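Local coordinates for protein Rho guanine nucleotide exchange factor 3 (Mus musculus, PDB 2Z0Q) that acts as a guanine nucleotide exchange factor for the GTPases RhoA and RhoB, the fragment here being its DH-PH module, at residues 20-24 against 90-94; 108-112 against 198-202; 168-172 against 184-188; 282-286 against 334-338; 288-293 against 306-310. All coordinates share one frame. Residues are numbered along the deposited sequence.

Contact 1: 20-24 against 90-94; sequences RQEAI and STEHV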
# COMPACT_ATOMS: atom_id res chain seq x y z
N ARG A 20 -6.37 -31.39 0.52
CA ARG A 20 -7.26 -30.65 1.40
C ARG A 20 -6.55 -30.44 2.75
O ARG A 20 -6.57 -29.37 3.31
CB ARG A 20 -8.53 -31.43 1.66
CG ARG A 20 -9.62 -30.57 2.32
CD ARG A 20 -10.93 -31.36 2.55
NE ARG A 20 -10.83 -32.41 3.58
CZ ARG A 20 -11.24 -32.28 4.84
NH1 ARG A 20 -11.78 -31.15 5.29
NH2 ARG A 20 -11.13 -33.30 5.67
N GLN A 21 -5.90 -31.50 3.25
CA GLN A 21 -5.19 -31.35 4.54
C GLN A 21 -4.04 -30.37 4.39
O GLN A 21 -3.77 -29.61 5.32
CB GLN A 21 -4.71 -32.72 5.08
CG GLN A 21 -5.85 -33.67 5.46
CD GLN A 21 -6.72 -33.11 6.57
OE1 GLN A 21 -6.23 -32.55 7.54
NE2 GLN A 21 -8.03 -33.24 6.42
N GLU A 22 -3.34 -30.38 3.25
CA GLU A 22 -2.29 -29.42 3.03
C GLU A 22 -2.87 -27.99 3.07
O GLU A 22 -2.33 -27.09 3.73
CB GLU A 22 -1.63 -29.65 1.66
CG GLU A 22 -0.72 -30.87 1.70
CD GLU A 22 0.18 -30.96 0.46
OE1 GLU A 22 -0.17 -30.34 -0.57
OE2 GLU A 22 1.23 -31.64 0.52
N ALA A 23 -3.99 -27.79 2.37
CA ALA A 23 -4.57 -26.46 2.31
C ALA A 23 -4.98 -25.94 3.70
O ALA A 23 -4.82 -24.76 3.99
CB ALA A 23 -5.80 -26.46 1.32
N ILE A 24 -5.50 -26.83 4.55
CA ILE A 24 -5.93 -26.43 5.89
C ILE A 24 -4.72 -26.11 6.78
O ILE A 24 -4.70 -25.13 7.54
CB ILE A 24 -6.77 -27.56 6.50
CG1 ILE A 24 -8.12 -27.60 5.80
CG2 ILE A 24 -6.98 -27.33 8.02
CD1 ILE A 24 -8.93 -28.87 6.14
N SER A 90 -4.62 -34.05 11.85
CA SER A 90 -5.53 -33.75 10.71
C SER A 90 -6.74 -32.95 11.17
O SER A 90 -7.02 -32.85 12.39
CB SER A 90 -6.00 -35.05 10.02
OG SER A 90 -6.84 -35.82 10.85
N THR A 91 -7.45 -32.36 10.20
CA THR A 91 -8.64 -31.56 10.49
C THR A 91 -9.84 -32.01 9.67
O THR A 91 -9.74 -32.19 8.46
CB THR A 91 -8.38 -30.05 10.22
OG1 THR A 91 -7.38 -29.56 11.12
CG2 THR A 91 -9.67 -29.25 10.44
N GLU A 92 -10.98 -32.22 10.34
CA GLU A 92 -12.20 -32.67 9.67
C GLU A 92 -12.92 -31.50 8.96
O GLU A 92 -13.15 -31.55 7.75
CB GLU A 92 -13.16 -33.28 10.70
CG GLU A 92 -14.24 -34.13 10.08
CD GLU A 92 -15.06 -34.90 11.13
OE1 GLU A 92 -14.49 -35.28 12.19
OE2 GLU A 92 -16.26 -35.15 10.90
N HIS A 93 -13.28 -30.49 9.74
CA HIS A 93 -13.98 -29.31 9.21
C HIS A 93 -13.40 -28.01 9.72
O HIS A 93 -13.12 -27.88 10.94
CB HIS A 93 -15.44 -29.31 9.64
CG HIS A 93 -16.14 -30.59 9.37
ND1 HIS A 93 -16.50 -31.46 10.36
CD2 HIS A 93 -16.56 -31.14 8.21
CE1 HIS A 93 -17.13 -32.50 9.84
NE2 HIS A 93 -17.18 -32.33 8.53
N VAL A 94 -13.26 -27.04 8.80
CA VAL A 94 -12.80 -25.71 9.14
C VAL A 94 -13.91 -24.68 8.84
O VAL A 94 -13.81 -23.51 9.22
CB VAL A 94 -11.52 -25.27 8.34
CG1 VAL A 94 -10.35 -26.17 8.72
CG2 VAL A 94 -11.80 -25.31 6.82
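A loop with no regular secondary structure can still be held precisely if a helix offers side chains to its backbone N-H and carbonyl groups. Ile24, Thr91 and Gln21 bury the most surface here. The terminal amide of Gln21 pairs with the backbone of Thr91 through both of its atoms: Gln21 OE1 accepts from Thr91 N at 2.9 Å and Gln21 NE2 donates to Thr91 O at 2.9 Å, both nearly straight, so one side-chain amide satisfies both backbone polar groups of Thr91. Gln21 NE2 is also hydrogen-bonded to Glu17, one turn earlier. The helix concerned, 15-51, is the long first helix of the DH domain, an elongated helical bundle, and the loop 90-94 links helix 67-84 to helix 95-101 at the end of that bundle far from the PH domain. One turn further along, Ile24 points at the loop and packs CG2 against both Thr91 CB (3.8 Å) and Val94 CG1 (3.6 Å). Thr91 thus meets the helix with its backbone and its side chain together. Arg20 extends the polar contact along the loop, its NH1 donating to Glu92 O at 2.8 Å, while its NE forms a salt bridge with Glu17.

Contact 2: 108-112 against 198-202; sequences YDSYC and INTKT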
# COMPACT_ATOMS: atom_id res chain seq x y z
N TYR A 108 -10.58 -4.57 10.33
CA TYR A 108 -9.71 -4.20 9.20
C TYR A 108 -10.19 -2.90 8.53
O TYR A 108 -9.42 -2.22 7.87
CB TYR A 108 -9.64 -5.33 8.16
CG TYR A 108 -8.52 -6.30 8.44
CD1 TYR A 108 -8.53 -7.11 9.57
CD2 TYR A 108 -7.41 -6.35 7.60
CE1 TYR A 108 -7.42 -7.97 9.88
CE2 TYR A 108 -6.31 -7.18 7.89
CZ TYR A 108 -6.32 -7.97 9.01
OH TYR A 108 -5.21 -8.74 9.26
N ASP A 109 -11.47 -2.57 8.70
CA ASP A 109 -12.00 -1.35 8.11
C ASP A 109 -11.28 -0.15 8.74
O ASP A 109 -10.74 0.71 8.02
CB ASP A 109 -13.50 -1.24 8.39
CG ASP A 109 -14.14 -0.09 7.67
OD1 ASP A 109 -13.81 0.12 6.50
OD2 ASP A 109 -14.99 0.60 8.28
N SER A 110 -11.27 -0.11 10.06
CA SER A 110 -10.64 0.96 10.83
C SER A 110 -9.16 1.03 10.47
O SER A 110 -8.63 2.09 10.16
CB SER A 110 -10.81 0.65 12.32
OG SER A 110 -10.27 1.66 13.15
N TYR A 111 -8.50 -0.13 10.47
CA TYR A 111 -7.08 -0.20 10.15
C TYR A 111 -6.74 0.29 8.75
O TYR A 111 -5.85 1.13 8.57
CB TYR A 111 -6.60 -1.64 10.29
CG TYR A 111 -5.14 -1.78 9.98
CD1 TYR A 111 -4.18 -1.23 10.83
CD2 TYR A 111 -4.72 -2.41 8.83
CE1 TYR A 111 -2.83 -1.33 10.54
CE2 TYR A 111 -3.35 -2.51 8.52
CZ TYR A 111 -2.42 -1.97 9.37
OH TYR A 111 -1.07 -2.08 9.08
N CYS A 112 -7.39 -0.26 7.73
CA CYS A 112 -7.08 0.16 6.37
C CYS A 112 -7.36 1.63 6.10
O CYS A 112 -6.76 2.22 5.20
CB CYS A 112 -7.81 -0.71 5.37
SG CYS A 112 -7.24 -2.40 5.45
N ILE A 198 -13.53 -2.46 1.42
CA ILE A 198 -12.36 -1.82 2.03
C ILE A 198 -11.48 -1.23 0.93
O ILE A 198 -10.93 -0.15 1.10
CB ILE A 198 -11.55 -2.83 2.89
CG1 ILE A 198 -12.32 -3.08 4.20
CG2 ILE A 198 -10.10 -2.34 3.07
CD1 ILE A 198 -11.66 -4.07 5.10
N ASN A 199 -11.36 -1.90 -0.21
CA ASN A 199 -10.53 -1.34 -1.30
C ASN A 199 -11.15 -0.04 -1.84
O ASN A 199 -10.43 0.91 -2.19
CB ASN A 199 -10.38 -2.34 -2.47
CG ASN A 199 -9.42 -3.45 -2.16
OD1 ASN A 199 -8.64 -3.37 -1.21
ND2 ASN A 199 -9.46 -4.51 -2.95
N THR A 200 -12.47 -0.02 -1.94
CA THR A 200 -13.15 1.17 -2.44
C THR A 200 -12.96 2.34 -1.47
O THR A 200 -12.64 3.44 -1.89
CB THR A 200 -14.64 0.90 -2.66
OG1 THR A 200 -14.76 -0.02 -3.75
CG2 THR A 200 -15.40 2.20 -3.02
N LYS A 201 -13.14 2.09 -0.18
CA LYS A 201 -13.00 3.14 0.82
C LYS A 201 -11.55 3.63 0.93
O LYS A 201 -11.31 4.82 1.18
CB LYS A 201 -13.42 2.63 2.19
CG LYS A 201 -14.87 2.37 2.35
CD LYS A 201 -15.12 1.91 3.77
CE LYS A 201 -16.52 1.36 3.96
NZ LYS A 201 -16.65 0.85 5.35
N THR A 202 -10.61 2.71 0.81
CA THR A 202 -9.19 3.04 0.88
C THR A 202 -8.84 4.00 -0.26
O THR A 202 -8.11 4.98 -0.07
CB THR A 202 -8.31 1.76 0.75
OG1 THR A 202 -8.53 0.91 1.87
CG2 THR A 202 -6.81 2.14 0.70
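Where two helices pack side by side, their backbone groups are largely spent on their own turns, and polar contact between them falls to side chains. Helices 107-125 and 180-213 illustrate this within the DH domain, running in roughly the same direction at 27°, their local axes 10.1 Å apart. Within the segments, Cys112 N donates to Tyr108 O at 2.8 Å and Thr202 N to Ile198 O at 2.9 Å. The charged link is a salt bridge: Lys201 NZ donates to Asp109 OD1 at 3.1 Å and, weakly, to Asp109 OD2 at 3.4 Å, reached by a lysine chain with every torsion in t beyond chi1. Thr202 turns its hydroxyl back on its own helix, OG1 donating to Ile198 O at 2.7 Å, and Thr202 OG1 in turn accepts from Arg157 NH2 of helix 155-172. Tyr108 sends its hydroxyl to His74 on helix 67-84, and the base of its side chain meets Ile198, Tyr108 CB to Ile198 CD1 at 3.9 Å. Between these groups Ile198, the residue with most surface covered, places CG2 3.6 Å from Cys112 CB. The polar ends are met at the margin, within their own helix or by a third helix, and the chemistry implies an interface closed by apolar packing in the middle, with one charge pair fixing its partly exposed flank.

Contact 3: 168-172 against 184-188; sequences REILR and LEEAI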
# COMPACT_ATOMS: atom_id res chain seq x y z
N ARG A 168 -10.39 -20.84 -0.96
CA ARG A 168 -10.82 -21.58 -2.13
C ARG A 168 -9.91 -22.81 -2.40
O ARG A 168 -10.35 -23.81 -2.96
CB ARG A 168 -10.90 -20.65 -3.38
CG ARG A 168 -11.68 -21.30 -4.49
CD ARG A 168 -11.88 -20.37 -5.70
NE ARG A 168 -12.57 -19.13 -5.35
CZ ARG A 168 -12.00 -17.93 -5.24
NH1 ARG A 168 -10.70 -17.74 -5.44
NH2 ARG A 168 -12.77 -16.87 -4.96
N GLU A 169 -8.64 -22.71 -2.01
CA GLU A 169 -7.70 -23.84 -2.16
C GLU A 169 -8.23 -24.99 -1.26
O GLU A 169 -8.16 -26.15 -1.65
CB GLU A 169 -6.29 -23.40 -1.77
CG GLU A 169 -5.22 -24.55 -1.82
CD GLU A 169 -5.12 -25.16 -3.22
OE1 GLU A 169 -5.39 -24.43 -4.20
OE2 GLU A 169 -4.73 -26.35 -3.35
N ILE A 170 -8.77 -24.68 -0.07
CA ILE A 170 -9.36 -25.74 0.75
C ILE A 170 -10.65 -26.28 0.08
O ILE A 170 -10.87 -27.49 -0.05
CB ILE A 170 -9.74 -25.25 2.16
CG1 ILE A 170 -8.52 -24.59 2.83
CG2 ILE A 170 -10.27 -26.42 2.98
CD1 ILE A 170 -8.85 -23.86 4.17
N LEU A 171 -11.49 -25.34 -0.37
CA LEU A 171 -12.77 -25.71 -0.98
C LEU A 171 -12.63 -26.65 -2.18
O LEU A 171 -13.39 -27.61 -2.33
CB LEU A 171 -13.49 -24.41 -1.45
CG LEU A 171 -14.79 -24.69 -2.22
CD1 LEU A 171 -15.81 -25.44 -1.38
CD2 LEU A 171 -15.35 -23.34 -2.64
N ARG A 172 -11.66 -26.37 -3.06
CA ARG A 172 -11.57 -27.20 -4.25
C ARG A 172 -11.17 -28.64 -3.99
O ARG A 172 -11.39 -29.50 -4.82
CB ARG A 172 -10.66 -26.56 -5.33
CG ARG A 172 -9.17 -26.45 -5.03
CD ARG A 172 -8.39 -26.03 -6.33
NE ARG A 172 -8.99 -24.81 -6.89
CZ ARG A 172 -8.68 -23.57 -6.52
NH1 ARG A 172 -7.75 -23.35 -5.59
NH2 ARG A 172 -9.34 -22.53 -7.04
N LEU A 184 -17.44 -23.02 3.37
CA LEU A 184 -16.32 -22.35 2.72
C LEU A 184 -16.82 -21.41 1.63
O LEU A 184 -16.30 -20.31 1.49
CB LEU A 184 -15.34 -23.38 2.13
CG LEU A 184 -14.49 -24.07 3.21
CD1 LEU A 184 -13.86 -25.31 2.63
CD2 LEU A 184 -13.41 -23.08 3.75
N GLU A 185 -17.81 -21.86 0.85
CA GLU A 185 -18.36 -20.97 -0.18
C GLU A 185 -18.88 -19.68 0.50
O GLU A 185 -18.71 -18.57 -0.03
CB GLU A 185 -19.49 -21.69 -0.94
CG GLU A 185 -18.92 -22.80 -1.84
CD GLU A 185 -19.96 -23.77 -2.40
OE1 GLU A 185 -21.13 -23.73 -1.95
OE2 GLU A 185 -19.59 -24.58 -3.30
N GLU A 186 -19.49 -19.83 1.66
CA GLU A 186 -19.98 -18.66 2.38
C GLU A 186 -18.85 -17.73 2.82
O GLU A 186 -18.88 -16.55 2.57
CB GLU A 186 -20.84 -19.10 3.57
CG GLU A 186 -21.11 -17.96 4.57
CD GLU A 186 -21.98 -18.36 5.79
OE1 GLU A 186 -22.25 -19.55 5.98
OE2 GLU A 186 -22.38 -17.43 6.57
N ALA A 187 -17.83 -18.31 3.46
CA ALA A 187 -16.72 -17.52 3.93
C ALA A 187 -16.03 -16.77 2.80
O ALA A 187 -15.64 -15.62 2.96
CB ALA A 187 -15.72 -18.44 4.68
N ILE A 188 -15.84 -17.46 1.69
CA ILE A 188 -15.18 -16.84 0.55
C ILE A 188 -16.02 -15.66 0.07
O ILE A 188 -15.51 -14.55 -0.11
CB ILE A 188 -15.00 -17.86 -0.58
CG1 ILE A 188 -13.95 -18.91 -0.18
CG2 ILE A 188 -14.54 -17.14 -1.86
CD1 ILE A 188 -14.01 -20.17 -1.01
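With no hydrogen bond across it, this contact is a plain example of helices held by fit. Helices 155-172 and 180-213 run antiparallel, their local directions 159° apart and their axes 9.8 Å from each other at closest approach. Leu171 is the principal bump. Pointing at the opposite helix, it settles into a hollow lined by Leu184, Glu185 and Ile188, positions i, i+1 and i+4 of one helical turn: Leu171 CD1 lies 4.1 Å from Leu184 CB, and Leu171 CD2 lies 3.7 Å from Glu185 CG and 3.8 Å from Ile188 CD1. Glu185 gives the hollow the aliphatic part of its side chain. The fit is reciprocal, for Leu184 reaches back until its CD1 is 3.8 Å from both Leu171 CA and Ile170 CG2. At the other end of the segments, Arg168 lies along Ile188, its NH2 3.6 Å from Ile188 CG2, and extends the covered surface toward solvent. Ile170 also packs on Ala23, Ile24 and Leu27, while Leu184 touches Val94 of a loop and Leu98, so helices 15-51 and 95-101 and that loop pack on the pair. Consecutive along the chain and joined by a short connection, these two helices form an antiparallel helical hairpin, part of the elongated helix bundle that defines the DH domain of Rho exchange factors.

Contact 4: 282-286 against 334-338; sequences TLEDL and KQQWL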
# COMPACT_ATOMS: atom_id res chain seq x y z
N THR A 282 1.82 16.04 -22.18
CA THR A 282 2.60 15.33 -23.20
C THR A 282 3.67 14.51 -22.43
O THR A 282 4.46 15.06 -21.66
CB THR A 282 3.30 16.32 -24.14
OG1 THR A 282 2.32 17.09 -24.85
CG2 THR A 282 4.18 15.56 -25.13
N LEU A 283 3.65 13.19 -22.63
CA LEU A 283 4.55 12.27 -21.94
C LEU A 283 5.56 11.75 -22.93
O LEU A 283 5.18 11.26 -24.00
CB LEU A 283 3.74 11.07 -21.39
CG LEU A 283 4.57 9.93 -20.82
CD1 LEU A 283 5.30 10.37 -19.52
CD2 LEU A 283 3.63 8.76 -20.48
N GLU A 284 6.84 11.87 -22.61
CA GLU A 284 7.90 11.37 -23.50
C GLU A 284 8.86 10.51 -22.71
O GLU A 284 9.32 10.88 -21.64
CB GLU A 284 8.64 12.56 -24.15
CG GLU A 284 7.70 13.29 -25.11
CD GLU A 284 8.22 14.64 -25.60
OE1 GLU A 284 8.94 15.31 -24.85
OE2 GLU A 284 7.85 15.04 -26.75
N ASP A 285 9.16 9.33 -23.22
CA ASP A 285 10.08 8.44 -22.52
C ASP A 285 11.48 8.91 -22.82
O ASP A 285 11.76 9.32 -23.95
CB ASP A 285 9.90 7.02 -23.07
CG ASP A 285 10.63 5.97 -22.27
OD1 ASP A 285 11.45 6.32 -21.41
OD2 ASP A 285 10.36 4.78 -22.52
N LEU A 286 12.37 8.89 -21.83
CA LEU A 286 13.76 9.26 -22.08
C LEU A 286 14.62 8.01 -21.92
O LEU A 286 14.47 7.29 -20.95
CB LEU A 286 14.26 10.29 -21.09
CG LEU A 286 13.75 11.72 -21.29
CD1 LEU A 286 12.25 11.71 -21.37
CD2 LEU A 286 14.17 12.58 -20.09
N LYS A 334 9.52 3.24 -13.00
CA LYS A 334 9.40 4.10 -14.19
C LYS A 334 8.30 3.58 -15.10
O LYS A 334 7.44 4.34 -15.56
CB LYS A 334 10.73 4.17 -14.96
CG LYS A 334 10.49 4.80 -16.39
CD LYS A 334 11.81 5.22 -17.05
CE LYS A 334 11.60 5.37 -18.58
NZ LYS A 334 12.86 5.89 -19.21
N GLN A 335 8.28 2.26 -15.35
CA GLN A 335 7.22 1.71 -16.19
C GLN A 335 5.83 1.95 -15.59
O GLN A 335 4.90 2.25 -16.32
CB GLN A 335 7.44 0.19 -16.44
CG GLN A 335 6.55 -0.39 -17.57
CD GLN A 335 6.84 0.24 -18.93
OE1 GLN A 335 8.00 0.34 -19.34
NE2 GLN A 335 5.80 0.66 -19.64
N GLN A 336 5.70 1.80 -14.26
CA GLN A 336 4.43 2.02 -13.56
C GLN A 336 3.91 3.43 -13.85
O GLN A 336 2.74 3.62 -14.16
CB GLN A 336 4.62 1.85 -12.04
CG GLN A 336 5.13 0.47 -11.58
CD GLN A 336 5.26 0.37 -10.04
OE1 GLN A 336 6.07 1.09 -9.41
NE2 GLN A 336 4.46 -0.52 -9.43
N TRP A 337 4.79 4.41 -13.73
CA TRP A 337 4.43 5.80 -14.04
C TRP A 337 4.01 5.96 -15.50
O TRP A 337 3.01 6.58 -15.80
CB TRP A 337 5.60 6.74 -13.72
CG TRP A 337 5.57 7.21 -12.30
CD1 TRP A 337 6.36 6.79 -11.26
CD2 TRP A 337 4.68 8.19 -11.75
NE1 TRP A 337 6.00 7.45 -10.10
CE2 TRP A 337 4.99 8.31 -10.37
CE3 TRP A 337 3.66 8.98 -12.29
CZ2 TRP A 337 4.29 9.19 -9.53
CZ3 TRP A 337 2.97 9.85 -11.45
CH2 TRP A 337 3.30 9.94 -10.09
N LEU A 338 4.81 5.42 -16.42
CA LEU A 338 4.44 5.51 -17.82
C LEU A 338 3.06 4.86 -18.06
O LEU A 338 2.18 5.44 -18.71
CB LEU A 338 5.51 4.81 -18.70
CG LEU A 338 6.91 5.41 -18.74
CD1 LEU A 338 7.74 4.65 -19.81
CD2 LEU A 338 6.84 6.88 -19.10
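This is a helix-on-sheet contact inside the PH domain, in which a salt bridge and a leucine pair join helix 331-345 to strand 282-285. The local axes lie 10.7 Å apart, and the strand runs against the helix direction at 151°. The apolar half is made by Leu283, which points at the helix and brings CD1 to 3.8 Å from Leu338 CD2; Leu338 has the most surface covered of any residue here. Leu283 also touches Ile341 and Arg342 one turn on, so it packs along successive turns of the helix, not on one residue alone. In the PH fold a strongly bent antiparallel sheet is closed at one end by a C-terminal helix, and 331-345 is that helix: Trp337 turns to strand 232-240, while Lys334 and Leu338 face strand 282-285. The polar half lies one turn before Leu338. Lys334 stretches almost fully extended and donates from NZ to Asp285 OD1 at 2.6 Å, and the same NZ is hydrogen-bonded to the carbonyl oxygen of Phe310 on the adjoining strand, to which 282-285 is paired antiparallel. A single ammonium group thus meets an acceptor on each of two neighbouring strands. Asp285 touches the leucine as well, its OD2 lying 3.8 Å from Leu338 CD1.

Contact 5: 288-293 against 306-310; sequences DGEVRL and RVKNF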
# COMPACT_ATOMS: atom_id res chain seq x y z
N ASP A 288 18.05 5.95 -21.05
CA ASP A 288 19.04 6.24 -20.05
C ASP A 288 20.20 6.99 -20.70
O ASP A 288 20.66 6.63 -21.78
CB ASP A 288 19.56 4.95 -19.39
CG ASP A 288 18.48 4.24 -18.62
OD1 ASP A 288 17.45 4.86 -18.30
OD2 ASP A 288 18.67 3.04 -18.31
N GLY A 289 20.62 8.05 -20.02
CA GLY A 289 21.69 8.89 -20.49
C GLY A 289 21.16 10.05 -21.33
O GLY A 289 21.93 10.95 -21.65
N GLU A 290 19.88 10.03 -21.70
CA GLU A 290 19.30 11.12 -22.52
C GLU A 290 19.05 12.41 -21.70
O GLU A 290 19.13 13.55 -22.22
CB GLU A 290 18.00 10.64 -23.15
CG GLU A 290 17.46 11.55 -24.27
CD GLU A 290 16.19 11.01 -24.94
OE1 GLU A 290 15.93 9.78 -24.87
OE2 GLU A 290 15.45 11.85 -25.57
N VAL A 291 18.73 12.24 -20.42
CA VAL A 291 18.50 13.40 -19.58
C VAL A 291 19.78 14.27 -19.48
O VAL A 291 20.91 13.77 -19.65
CB VAL A 291 18.08 12.96 -18.14
CG1 VAL A 291 19.27 12.36 -17.40
CG2 VAL A 291 17.56 14.18 -17.37
N ARG A 292 19.62 15.57 -19.22
CA ARG A 292 20.75 16.46 -19.02
C ARG A 292 20.53 16.96 -17.59
O ARG A 292 19.43 17.40 -17.25
CB ARG A 292 20.71 17.65 -19.98
CG ARG A 292 20.77 17.20 -21.45
CD ARG A 292 22.07 16.50 -21.62
NE ARG A 292 22.39 16.09 -22.98
CZ ARG A 292 22.51 14.82 -23.36
NH1 ARG A 292 22.30 13.84 -22.50
NH2 ARG A 292 22.91 14.55 -24.60
N LEU A 293 21.57 16.88 -16.77
CA LEU A 293 21.46 17.30 -15.39
C LEU A 293 22.06 18.65 -15.10
O LEU A 293 23.01 19.06 -15.76
CB LEU A 293 22.13 16.28 -14.47
CG LEU A 293 21.68 14.83 -14.60
CD1 LEU A 293 22.47 14.02 -13.58
CD2 LEU A 293 20.17 14.71 -14.37
N ARG A 306 22.71 8.29 -11.79
CA ARG A 306 22.16 9.66 -11.88
C ARG A 306 21.37 9.98 -13.15
O ARG A 306 20.54 10.88 -13.13
CB ARG A 306 23.27 10.70 -11.77
CG ARG A 306 23.87 10.80 -10.38
CD ARG A 306 24.98 11.83 -10.36
NE ARG A 306 25.72 11.75 -9.10
CZ ARG A 306 25.22 12.09 -7.92
NH1 ARG A 306 23.97 12.54 -7.84
NH2 ARG A 306 25.96 11.96 -6.81
N VAL A 307 21.63 9.27 -14.26
CA VAL A 307 20.92 9.57 -15.51
C VAL A 307 20.00 8.47 -16.01
O VAL A 307 19.60 8.47 -17.16
CB VAL A 307 21.91 9.94 -16.63
CG1 VAL A 307 22.71 11.15 -16.20
CG2 VAL A 307 22.88 8.76 -16.90
N LYS A 308 19.65 7.51 -15.15
CA LYS A 308 18.76 6.45 -15.64
C LYS A 308 17.33 6.58 -15.08
O LYS A 308 17.10 7.30 -14.13
CB LYS A 308 19.33 5.07 -15.30
CG LYS A 308 19.17 4.64 -13.87
CD LYS A 308 19.78 3.24 -13.64
CE LYS A 308 21.22 3.17 -14.17
NZ LYS A 308 22.00 2.01 -13.60
N ASN A 309 16.40 5.89 -15.72
CA ASN A 309 15.00 5.83 -15.30
C ASN A 309 14.27 7.18 -15.30
O ASN A 309 13.47 7.44 -14.43
CB ASN A 309 14.91 5.20 -13.91
CG ASN A 309 15.42 3.76 -13.91
OD1 ASN A 309 15.94 3.25 -12.92
ND2 ASN A 309 15.29 3.11 -15.04
N PHE A 310 14.50 8.00 -16.33
CA PHE A 310 13.83 9.29 -16.45
C PHE A 310 12.73 9.30 -17.49
O PHE A 310 12.70 8.48 -18.41
CB PHE A 310 14.84 10.38 -16.90
CG PHE A 310 15.54 11.09 -15.78
CD1 PHE A 310 16.74 10.60 -15.25
CD2 PHE A 310 15.01 12.27 -15.27
CE1 PHE A 310 17.41 11.29 -14.24
CE2 PHE A 310 15.66 12.97 -14.28
CZ PHE A 310 16.87 12.48 -13.75
O HOH W 1 16.03 7.29 -18.67
O HOH W 2 17.33 1.68 -16.36
O HOH W 3 18.00 9.77 -19.08
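Two irregular segments can be joined without strand pairing when hydrogen bonds, waters and packing each do part of the work. Two direct hydrogen bonds come first. Gly289 N donates to Val307 O at 3.1 Å, and Asn309 N donates to Asp288 OD1 at 3.0 Å, so backbone and carboxylate hold neighbouring points of the opposite segment. Gly289 has a positive phi of 91°, at which a beta carbon would press on the carbonyl oxygen of Asp288. Waters extend the network. Water 1 joins Asp288 OD1 (2.8 Å) to Phe310 N (2.9 Å), water 2 joins Asp288 OD2 (2.7 Å) to Asn309 ND2 (2.8 Å, weak), and water 3 joins Val291 N (2.9 Å) to Val307 O (2.8 Å). The third group is apolar. Val291 sets CG2 over the face of the Phe310 ring, 3.8 Å from its centroid, in a CH-pi contact, and its CG1 is 3.7 Å from Val307 CB. Leu293 adds to the packing, with CD1 3.9 Å from Val307 CG1 and CD2 4.0 Å from Phe310 CZ. Val291, Leu293, Val307 and Phe310 thus form one apolar cluster. The two segments are the start and end of the long connection between strands 282-285 and 310-315, an inter-strand loop of the PH domain drawn together near its base.

How the contacts relate
The five contacts divide between the two domains. Contacts 1, 2 and 3 belong to the DH helix bundle, contacts 4 and 5 to the PH domain. Contacts 1 and 3 have centres 12 Å apart and touch directly, Ala23 CB lying 3.6 Å from Ile170 CG1. Contact 2 shares helix 180-213 with contact 3 but sits 23 Å away, centre to centre, so one long helix serves both. In the PH domain, contact 5 is nested within the chain loop closed by contact 4; their centres are 13 Å apart, and Lys334 NZ lies 2.7 Å from Phe310 O. Contacts 1 and 5, in different domains, lie about 54 Å apart between centres, on opposite sides of the chain's centre.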